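Local coordinates for telomere length regulator taz1 (Schizosaccharomyces pombe, PDB 4ZMI), which binds double-stranded telomeric DNA and regulates telomere length and function, including the silencing of genes next to the telomere, at residues I2-Q16 with Y87-I101. Numbering follows the deposited sequence.
Sequences IWDIEKASLLVNDCQ and YWCLFEDLEKPLKSI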
ATOM      1  N   ILE A   2       8.192  14.740   6.999  1.00 55.35           N
ATOM      2  CA  ILE A   2       9.291  15.055   6.092  1.00 47.14           C
ATOM      3  C   ILE A   2      10.158  13.835   5.867  1.00 46.29           C
ATOM      4  O   ILE A   2      10.640  13.227   6.799  1.00 54.97           O
ATOM      5  CB  ILE A   2      10.155  16.193   6.627  1.00 56.57           C
ATOM      6  CG1 ILE A   2       9.348  17.482   6.657  1.00 58.79           C
ATOM      7  CG2 ILE A   2      11.374  16.397   5.745  1.00 60.82           C
ATOM      8  CD1 ILE A   2      10.043  18.616   7.343  1.00 60.59           C
ATOM      9  N   TRP A   3      10.331  13.463   4.613  1.00 43.70           N
ATOM     10  CA  TRP A   3      11.133  12.306   4.273  1.00 41.55           C
ATOM     11  C   TRP A   3      12.588  12.789   4.406  1.00 53.01           C
ATOM     12  O   TRP A   3      13.001  13.737   3.741  1.00 52.22           O
ATOM     13  CB  TRP A   3      10.732  11.823   2.879  1.00 46.75           C
ATOM     14  CG  TRP A   3      11.401  10.579   2.400  1.00 55.98           C
ATOM     15  CD1 TRP A   3      12.227   9.760   3.109  1.00 50.32           C
ATOM     16  CD2 TRP A   3      11.293  10.005   1.082  1.00 50.26           C
ATOM     17  NE1 TRP A   3      12.629   8.711   2.321  1.00 53.05           N
ATOM     18  CE2 TRP A   3      12.076   8.841   1.079  1.00 50.93           C
ATOM     19  CE3 TRP A   3      10.605  10.367  -0.071  1.00 43.28           C
ATOM     20  CZ2 TRP A   3      12.187   8.026  -0.049  1.00 51.82           C
ATOM     21  CZ3 TRP A   3      10.724   9.554  -1.186  1.00 51.67           C
ATOM     22  CH2 TRP A   3      11.503   8.399  -1.165  1.00 50.18           C
ATOM     23  N   ASP A   4      13.331  12.153   5.304  1.00 56.58           N
ATOM     24  CA  ASP A   4      14.756  12.384   5.514  1.00 53.74           C
ATOM     25  C   ASP A   4      15.405  12.469   4.117  1.00 51.59           C
ATOM     26  O   ASP A   4      15.273  11.547   3.304  1.00 52.49           O
ATOM     27  CB  ASP A   4      15.283  11.250   6.402  1.00 55.93           C
ATOM     28  CG  ASP A   4      16.704  11.493   6.881  1.00 67.20           C
ATOM     29  OD1 ASP A   4      17.526  11.958   6.080  1.00 62.94           O
ATOM     30  OD2 ASP A   4      16.992  11.221   8.062  1.00 77.33           O
ATOM     31  N   ILE A   5      16.093  13.583   3.851  1.00 56.20           N
ATOM     32  CA  ILE A   5      16.543  13.903   2.492  1.00 62.04           C
ATOM     33  C   ILE A   5      17.825  13.132   2.252  1.00 68.24           C
ATOM     34  O   ILE A   5      18.094  12.675   1.142  1.00 69.19           O
ATOM     35  CB  ILE A   5      16.753  15.413   2.210  1.00 59.49           C
ATOM     36  CG1 ILE A   5      16.965  15.666   0.722  1.00 57.69           C
ATOM     37  CG2 ILE A   5      17.922  15.981   2.999  1.00 48.29           C
ATOM     38  CD1 ILE A   5      15.791  15.325  -0.105  1.00 51.97           C
ATOM     39  N   GLU A   6      18.600  12.970   3.314  1.00 67.40           N
ATOM     40  CA  GLU A   6      19.799  12.170   3.247  1.00 63.28           C
ATOM     41  C   GLU A   6      19.467  10.719   2.988  1.00 61.46           C
ATOM     42  O   GLU A   6      20.051  10.116   2.090  1.00 64.89           O
ATOM     43  CB  GLU A   6      20.597  12.304   4.536  1.00 71.79           C
ATOM     44  CG  GLU A   6      21.398  13.575   4.605  1.00 85.51           C
ATOM     45  CD  GLU A   6      22.154  13.683   5.897  1.00 96.54           C
ATOM     46  OE1 GLU A   6      23.294  13.177   5.953  1.00105.30           O
ATOM     47  OE2 GLU A   6      21.600  14.256   6.858  1.00100.60           O
ATOM     48  N   LYS A   7      18.529  10.155   3.757  1.00 66.38           N
ATOM     49  CA  LYS A   7      18.117   8.750   3.545  1.00 65.08           C
ATOM     50  C   LYS A   7      17.473   8.525   2.192  1.00 60.94           C
ATOM     51  O   LYS A   7      17.702   7.496   1.550  1.00 66.39           O
ATOM     52  CB  LYS A   7      17.218   8.219   4.665  1.00 62.77           C
ATOM     53  CG  LYS A   7      17.974   8.017   5.958  1.00 70.35           C
ATOM     54  CD  LYS A   7      17.047   7.795   7.126  1.00 73.23           C
ATOM     55  CE  LYS A   7      17.850   7.470   8.379  1.00 77.84           C
ATOM     56  NZ  LYS A   7      17.103   7.853   9.605  1.00 78.10           N
ATOM     57  N   ALA A   8      16.667   9.482   1.756  1.00 65.35           N
ATOM     58  CA  ALA A   8      16.003   9.370   0.464  1.00 65.68           C
ATOM     59  C   ALA A   8      17.072   9.411  -0.608  1.00 71.01           C
ATOM     60  O   ALA A   8      16.983   8.726  -1.625  1.00 70.26           O
ATOM     61  CB  ALA A   8      15.028  10.509   0.279  1.00 63.36           C
ATOM     62  N   SER A   9      18.098  10.215  -0.354  1.00 70.78           N
ATOM     63  CA  SER A   9      19.195  10.392  -1.294  1.00 73.08           C
ATOM     64  C   SER A   9      19.961   9.093  -1.433  1.00 70.14           C
ATOM     65  O   SER A   9      20.249   8.671  -2.549  1.00 79.07           O
ATOM     66  CB  SER A   9      20.139  11.509  -0.852  1.00 77.91           C
ATOM     67  OG  SER A   9      21.235  10.958  -0.140  1.00 94.81           O
ATOM     68  N   LEU A  10      20.284   8.457  -0.307  1.00 65.01           N
ATOM     69  CA  LEU A  10      20.791   7.075  -0.336  1.00 68.36           C
ATOM     70  C   LEU A  10      19.929   6.138  -1.182  1.00 71.62           C
ATOM     71  O   LEU A  10      20.466   5.246  -1.838  1.00 79.58           O
ATOM     72  CB  LEU A  10      20.882   6.472   1.062  1.00 70.40           C
ATOM     73  CG  LEU A  10      21.855   7.010   2.105  1.00 83.55           C
ATOM     74  CD1 LEU A  10      21.661   6.244   3.413  1.00 85.83           C
ATOM     75  CD2 LEU A  10      23.311   6.918   1.624  1.00 87.40           C
ATOM     76  N   LEU A  11      18.602   6.313  -1.159  1.00 62.59           N
ATOM     77  CA  LEU A  11      17.719   5.401  -1.905  1.00 63.67           C
ATOM     78  C   LEU A  11      17.954   5.569  -3.404  1.00 69.81           C
ATOM     79  O   LEU A  11      17.940   4.595  -4.148  1.00 68.14           O
ATOM     80  CB  LEU A  11      16.217   5.565  -1.538  1.00 57.14           C
ATOM     81  CG  LEU A  11      15.234   4.547  -2.158  1.00 69.29           C
ATOM     82  CD1 LEU A  11      15.656   3.131  -1.840  1.00 65.02           C
ATOM     83  CD2 LEU A  11      13.752   4.760  -1.739  1.00 66.59           C
ATOM     84  N   VAL A  12      18.202   6.802  -3.840  1.00 73.39           N
ATOM     85  CA  VAL A  12      18.543   7.051  -5.237  1.00 83.35           C
ATOM     86  C   VAL A  12      19.747   6.192  -5.656  1.00 89.69           C
ATOM     87  O   VAL A  12      19.751   5.589  -6.733  1.00 86.06           O
ATOM     88  CB  VAL A  12      18.835   8.550  -5.484  1.00 82.00           C
ATOM     89  CG1 VAL A  12      19.150   8.824  -6.963  1.00 76.87           C
ATOM     90  CG2 VAL A  12      17.664   9.403  -5.019  1.00 76.03           C
ATOM     91  N   ASN A  13      20.747   6.119  -4.779  1.00 94.15           N
ATOM     92  CA  ASN A  13      21.970   5.349  -5.038  1.00 99.90           C
ATOM     93  C   ASN A  13      21.752   3.830  -5.113  1.00101.01           C
ATOM     94  O   ASN A  13      22.239   3.175  -6.027  1.00111.92           O
ATOM     95  CB  ASN A  13      23.054   5.675  -3.997  1.00101.11           C
ATOM     96  CG  ASN A  13      23.721   7.030  -4.234  1.00108.02           C
ATOM     97  OD1 ASN A  13      23.428   7.720  -5.212  1.00113.41           O
ATOM     98  ND2 ASN A  13      24.620   7.417  -3.330  1.00105.66           N
ATOM     99  N   ASP A  14      21.012   3.273  -4.160  1.00 93.27           N
ATOM    100  CA  ASP A  14      20.842   1.823  -4.079  1.00 85.53           C
ATOM    101  C   ASP A  14      19.558   1.355  -4.718  1.00 84.87           C
ATOM    102  O   ASP A  14      19.111   0.225  -4.494  1.00 88.77           O
ATOM    103  CB  ASP A  14      20.834   1.395  -2.627  1.00 80.10           C
ATOM    104  CG  ASP A  14      21.935   2.040  -1.845  1.00 86.85           C
ATOM    105  OD1 ASP A  14      22.982   2.338  -2.456  1.00 90.45           O
ATOM    106  OD2 ASP A  14      21.751   2.256  -0.630  1.00 90.20           O
ATOM    107  N   CYS A  15      18.974   2.224  -5.524  1.00 90.19           N
ATOM    108  CA  CYS A  15      17.613   2.030  -5.996  1.00 90.67           C
ATOM    109  C   CYS A  15      17.455   0.755  -6.802  1.00 94.89           C
ATOM    110  O   CYS A  15      16.733  -0.165  -6.403  1.00 90.75           O
ATOM    111  CB  CYS A  15      17.188   3.230  -6.833  1.00 87.74           C
ATOM    112  SG  CYS A  15      15.425   3.401  -6.991  1.00111.36           S
ATOM    113  N   GLN A  16      18.141   0.696  -7.936  1.00 98.67           N
ATOM    114  CA  GLN A  16      17.960  -0.433  -8.833  1.00104.23           C
ATOM    115  C   GLN A  16      18.331  -1.747  -8.148  1.00104.84           C
ATOM    116  O   GLN A  16      17.688  -2.769  -8.380  1.00107.99           O
ATOM    117  CB  GLN A  16      18.744  -0.244 -10.129  1.00105.35           C
ATOM    118  CG  GLN A  16      18.030  -0.792 -11.361  1.00109.73           C
ATOM    119  CD  GLN A  16      17.070   0.209 -11.982  1.00108.02           C
ATOM    120  OE1 GLN A  16      17.313   1.419 -11.952  1.00106.78           O
ATOM    121  NE2 GLN A  16      15.973  -0.290 -12.551  1.00102.69           N
ATOM    122  N   TYR A  87      12.125  16.109  -4.000  1.00 62.76           N
ATOM    123  CA  TYR A  87      12.002  14.660  -4.151  1.00 57.11           C
ATOM    124  C   TYR A  87      11.718  14.267  -5.591  1.00 57.15           C
ATOM    125  O   TYR A  87      12.227  13.247  -6.084  1.00 62.57           O
ATOM    126  CB  TYR A  87      10.974  14.082  -3.175  1.00 58.25           C
ATOM    127  CG  TYR A  87      11.344  14.377  -1.750  1.00 55.31           C
ATOM    128  CD1 TYR A  87      11.012  15.590  -1.169  1.00 57.28           C
ATOM    129  CD2 TYR A  87      12.057  13.460  -0.995  1.00 54.58           C
ATOM    130  CE1 TYR A  87      11.368  15.887   0.133  1.00 51.21           C
ATOM    131  CE2 TYR A  87      12.415  13.745   0.317  1.00 53.32           C
ATOM    132  CZ  TYR A  87      12.070  14.962   0.867  1.00 51.88           C
ATOM    133  OH  TYR A  87      12.407  15.272   2.154  1.00 56.31           O
ATOM    134  N   TRP A  88      10.917  15.078  -6.272  1.00 62.82           N
ATOM    135  CA  TRP A  88      10.692  14.882  -7.707  1.00 74.49           C
ATOM    136  C   TRP A  88      12.025  14.740  -8.442  1.00 74.46           C
ATOM    137  O   TRP A  88      12.284  13.723  -9.090  1.00 72.70           O
ATOM    138  CB  TRP A  88       9.927  16.071  -8.284  1.00 85.17           C
ATOM    139  CG  TRP A  88       9.123  15.764  -9.515  1.00101.61           C
ATOM    140  CD1 TRP A  88       9.196  14.649 -10.305  1.00107.74           C
ATOM    141  CD2 TRP A  88       8.103  16.590 -10.079  1.00106.82           C
ATOM    142  NE1 TRP A  88       8.281  14.737 -11.327  1.00114.79           N
ATOM    143  CE2 TRP A  88       7.596  15.918 -11.209  1.00114.85           C
ATOM    144  CE3 TRP A  88       7.567  17.834  -9.735  1.00 98.38           C
ATOM    145  CZ2 TRP A  88       6.581  16.452 -11.996  1.00113.23           C
ATOM    146  CZ3 TRP A  88       6.564  18.360 -10.510  1.00 98.15           C
ATOM    147  CH2 TRP A  88       6.080  17.673 -11.631  1.00107.24           C
ATOM    148  N   CYS A  89      12.882  15.751  -8.307  1.00 75.64           N
ATOM    149  CA  CYS A  89      14.163  15.753  -9.010  1.00 78.85           C
ATOM    150  C   CYS A  89      14.982  14.530  -8.654  1.00 81.75           C
ATOM    151  O   CYS A  89      15.561  13.889  -9.526  1.00 93.72           O
ATOM    152  CB  CYS A  89      14.950  17.009  -8.679  1.00 77.92           C
ATOM    153  SG  CYS A  89      14.002  18.495  -8.947  1.00 89.88           S
ATOM    154  N   LEU A  90      15.020  14.202  -7.369  1.00 71.01           N
ATOM    155  CA  LEU A  90      15.746  13.021  -6.934  1.00 70.97           C
ATOM    156  C   LEU A  90      15.249  11.744  -7.593  1.00 74.84           C
ATOM    157  O   LEU A  90      16.059  10.873  -7.901  1.00 80.30           O
ATOM    158  CB  LEU A  90      15.691  12.866  -5.416  1.00 71.42           C
ATOM    159  CG  LEU A  90      16.638  13.773  -4.628  1.00 77.16           C
ATOM    160  CD1 LEU A  90      16.225  13.782  -3.184  1.00 77.38           C
ATOM    161  CD2 LEU A  90      18.083  13.307  -4.757  1.00 75.46           C
ATOM    162  N   PHE A  91      13.937  11.625  -7.815  1.00 74.10           N
ATOM    163  CA  PHE A  91      13.366  10.321  -8.201  1.00 75.89           C
ATOM    164  C   PHE A  91      12.708  10.202  -9.570  1.00 83.04           C
ATOM    165  O   PHE A  91      12.489   9.088 -10.056  1.00 83.01           O
ATOM    166  CB  PHE A  91      12.399   9.816  -7.135  1.00 69.90           C
ATOM    167  CG  PHE A  91      13.072   9.388  -5.883  1.00 66.49           C
ATOM    168  CD1 PHE A  91      12.946  10.139  -4.732  1.00 63.03           C
ATOM    169  CD2 PHE A  91      13.850   8.247  -5.861  1.00 68.09           C
ATOM    170  CE1 PHE A  91      13.565   9.753  -3.574  1.00 56.33           C
ATOM    171  CE2 PHE A  91      14.482   7.855  -4.709  1.00 65.23           C
ATOM    172  CZ  PHE A  91      14.347   8.604  -3.568  1.00 64.19           C
ATOM    173  N   GLU A  92      12.387  11.341 -10.170  1.00 88.79           N
ATOM    174  CA  GLU A  92      11.763  11.421 -11.495  1.00 95.08           C
ATOM    175  C   GLU A  92      12.232  10.366 -12.524  1.00 93.31           C
ATOM    176  O   GLU A  92      11.452   9.918 -13.356  1.00 85.60           O
ATOM    177  CB  GLU A  92      11.958  12.848 -12.032  1.00104.41           C
ATOM    178  CG  GLU A  92      11.628  13.088 -13.488  1.00109.66           C
ATOM    179  CD  GLU A  92      12.083  14.466 -13.940  1.00113.52           C
ATOM    180  OE1 GLU A  92      12.994  14.553 -14.796  1.00116.21           O
ATOM    181  OE2 GLU A  92      11.532  15.463 -13.427  1.00115.24           O
ATOM    182  N   ASP A  93      13.498   9.960 -12.452  1.00103.39           N
ATOM    183  CA  ASP A  93      14.040   8.963 -13.380  1.00110.74           C
ATOM    184  C   ASP A  93      13.727   7.546 -12.931  1.00108.04           C
ATOM    185  O   ASP A  93      13.588   6.638 -13.751  1.00112.78           O
ATOM    186  CB  ASP A  93      15.568   9.098 -13.503  1.00120.92           C
ATOM    187  CG  ASP A  93      16.001  10.055 -14.611  1.00127.30           C
ATOM    188  OD1 ASP A  93      15.719   9.765 -15.793  1.00126.92           O
ATOM    189  OD2 ASP A  93      16.657  11.077 -14.301  1.00130.88           O
ATOM    190  N   LEU A  94      13.622   7.365 -11.621  1.00101.45           N
ATOM    191  CA  LEU A  94      13.614   6.036 -11.023  1.00 94.73           C
ATOM    192  C   LEU A  94      12.227   5.448 -10.775  1.00 89.90           C
ATOM    193  O   LEU A  94      12.062   4.638  -9.865  1.00 88.66           O
ATOM    194  CB  LEU A  94      14.370   6.081  -9.698  1.00 91.69           C
ATOM    195  CG  LEU A  94      15.843   6.434  -9.808  1.00 94.34           C
ATOM    196  CD1 LEU A  94      16.454   6.678  -8.437  1.00 92.57           C
ATOM    197  CD2 LEU A  94      16.544   5.306 -10.522  1.00101.41           C
ATOM    198  N   GLU A  95      11.231   5.838 -11.561  1.00 87.31           N
ATOM    199  CA  GLU A  95       9.869   5.390 -11.268  1.00 83.37           C
ATOM    200  C   GLU A  95       9.724   3.874 -11.331  1.00 84.64           C
ATOM    201  O   GLU A  95       9.136   3.268 -10.442  1.00 84.35           O
ATOM    202  CB  GLU A  95       8.845   6.065 -12.174  1.00 86.59           C
ATOM    203  CG  GLU A  95       7.427   5.867 -11.697  1.00 89.53           C
ATOM    204  CD  GLU A  95       6.398   6.354 -12.690  1.00 97.96           C
ATOM    205  OE1 GLU A  95       6.171   7.576 -12.775  1.00102.01           O
ATOM    206  OE2 GLU A  95       5.807   5.507 -13.386  1.00 99.44           O
ATOM    207  N   LYS A  96      10.287   3.268 -12.371  1.00 92.27           N
ATOM    208  CA  LYS A  96      10.232   1.816 -12.557  1.00 90.93           C
ATOM    209  C   LYS A  96      10.693   1.024 -11.323  1.00 88.10           C
ATOM    210  O   LYS A  96       9.952   0.188 -10.825  1.00 94.54           O
ATOM    211  CB  LYS A  96      10.994   1.360 -13.823  1.00101.79           C
ATOM    212  CG  LYS A  96      11.113   2.401 -14.958  1.00112.17           C
ATOM    213  CD  LYS A  96      12.291   3.383 -14.746  1.00106.20           C
ATOM    214  CE  LYS A  96      12.547   4.260 -15.973  1.00104.83           C
ATOM    215  NZ  LYS A  96      13.412   3.600 -16.998  1.00105.19           N
ATOM    216  N   PRO A  97      11.911   1.275 -10.814  1.00 86.56           N
ATOM    217  CA  PRO A  97      12.279   0.472  -9.641  1.00 84.11           C
ATOM    218  C   PRO A  97      11.534   0.874  -8.371  1.00 83.05           C
ATOM    219  O   PRO A  97      11.454   0.059  -7.459  1.00 87.81           O
ATOM    220  CB  PRO A  97      13.773   0.763  -9.478  1.00 82.61           C
ATOM    221  CG  PRO A  97      13.934   2.111 -10.033  1.00 79.52           C
ATOM    222  CD  PRO A  97      13.025   2.141 -11.231  1.00 84.73           C
ATOM    223  N   LEU A  98      11.021   2.100  -8.295  1.00 73.57           N
ATOM    224  CA  LEU A  98      10.246   2.496  -7.125  1.00 62.86           C
ATOM    225  C   LEU A  98       8.987   1.638  -7.046  1.00 64.92           C
ATOM    226  O   LEU A  98       8.638   1.145  -5.981  1.00 65.16           O
ATOM    227  CB  LEU A  98       9.904   3.987  -7.150  1.00 55.98           C
ATOM    228  CG  LEU A  98      11.066   4.910  -6.711  1.00 64.88           C
ATOM    229  CD1 LEU A  98      10.781   6.353  -7.042  1.00 55.21           C
ATOM    230  CD2 LEU A  98      11.383   4.772  -5.215  1.00 66.95           C
ATOM    231  N   LYS A  99       8.329   1.438  -8.182  1.00 67.39           N
ATOM    232  CA  LYS A  99       7.125   0.602  -8.240  1.00 66.98           C
ATOM    233  C   LYS A  99       7.411  -0.800  -7.738  1.00 73.78           C
ATOM    234  O   LYS A  99       6.574  -1.402  -7.075  1.00 77.20           O
ATOM    235  CB  LYS A  99       6.595   0.512  -9.656  1.00 67.55           C
ATOM    236  CG  LYS A  99       6.284   1.844 -10.280  1.00 82.85           C
ATOM    237  CD  LYS A  99       4.849   2.258 -10.041  1.00 89.63           C
ATOM    238  CE  LYS A  99       4.565   3.538 -10.806  1.00 97.69           C
ATOM    239  NZ  LYS A  99       3.166   3.988 -10.646  1.00 96.40           N
ATOM    240  N   SER A 100       8.599  -1.315  -8.042  1.00 71.52           N
ATOM    241  CA  SER A 100       8.980  -2.639  -7.576  1.00 76.04           C
ATOM    242  C   SER A 100       9.093  -2.685  -6.057  1.00 73.10           C
ATOM    243  O   SER A 100       8.553  -3.588  -5.425  1.00 74.43           O
ATOM    244  CB  SER A 100      10.293  -3.100  -8.216  1.00 83.22           C
ATOM    245  OG  SER A 100      10.142  -3.294  -9.614  1.00 93.68           O
ATOM    246  N   ILE A 101       9.791  -1.718  -5.472  1.00 63.87           N
ATOM    247  CA  ILE A 101       9.956  -1.671  -4.017  1.00 66.02           C
ATOM    248  C   ILE A 101       8.587  -1.594  -3.316  1.00 64.57           C
ATOM    249  O   ILE A 101       8.322  -2.291  -2.328  1.00 67.88           O
ATOM    250  CB  ILE A 101      10.821  -0.456  -3.595  1.00 67.06           C
ATOM    251  CG1 ILE A 101      12.207  -0.540  -4.230  1.00 78.43           C
ATOM    252  CG2 ILE A 101      10.949  -0.379  -2.086  1.00 59.57           C
ATOM    253  CD1 ILE A 101      12.737   0.800  -4.681  1.00 85.72           C
TER
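Three aromatic rings gather where Trp3 meets Tyr87 and Phe91. The six-membered ring of Trp3 lies nearly parallel to both but is slid so far from each that overlap is slight; Trp3 CE3 comes 3.5 Å from Tyr87 CD2, and Trp3 CH2 lies 3.4 Å from Phe91 CE1. Ala8 CB rests on one indole face toward its rim, small enough for the ring to lie close to the helix, while Leu11 CD2 meets the indole edge in plane. A trans first torsion (chi1 -176°) extends the indole alongside both rings, and NE1 donates a hydrogen bond to Tyr69 O. Branched aliphatic residues cover further faces: Ile5 CD1 makes a CH-pi contact 4.2 Å from the Tyr87 ring centroid, and Val12 CG2 makes another 4.0 Å from that of Phe91. Ala8 CB lies at the Tyr87 edge, Leu11 CB at that of Phe91. Replacing Trp3 by an alanine would probably leave a gap beside Tyr87 and Phe91, strip both rings of their indole neighbour and deprive Tyr69 O of its donor.

Further along, Leu94 CD1 fits between Val12 CG1 and Cys15 SG; the compact thiol also allows Pro97 CG to approach SG to 3.6 Å. Gln16 bends its chain at chi2 to lay its amide beside the Pro97 ring. Helix 5-16 runs 18° from parallel to helix 87-91, then crosses helix 95-101 at 90°, the turn Phe91 to Leu94 redirecting the chain. The apolar seam with its aromatic cluster is helix-on-helix packing within the all-helical domain of Taz1, placed in the TRF family by sequence.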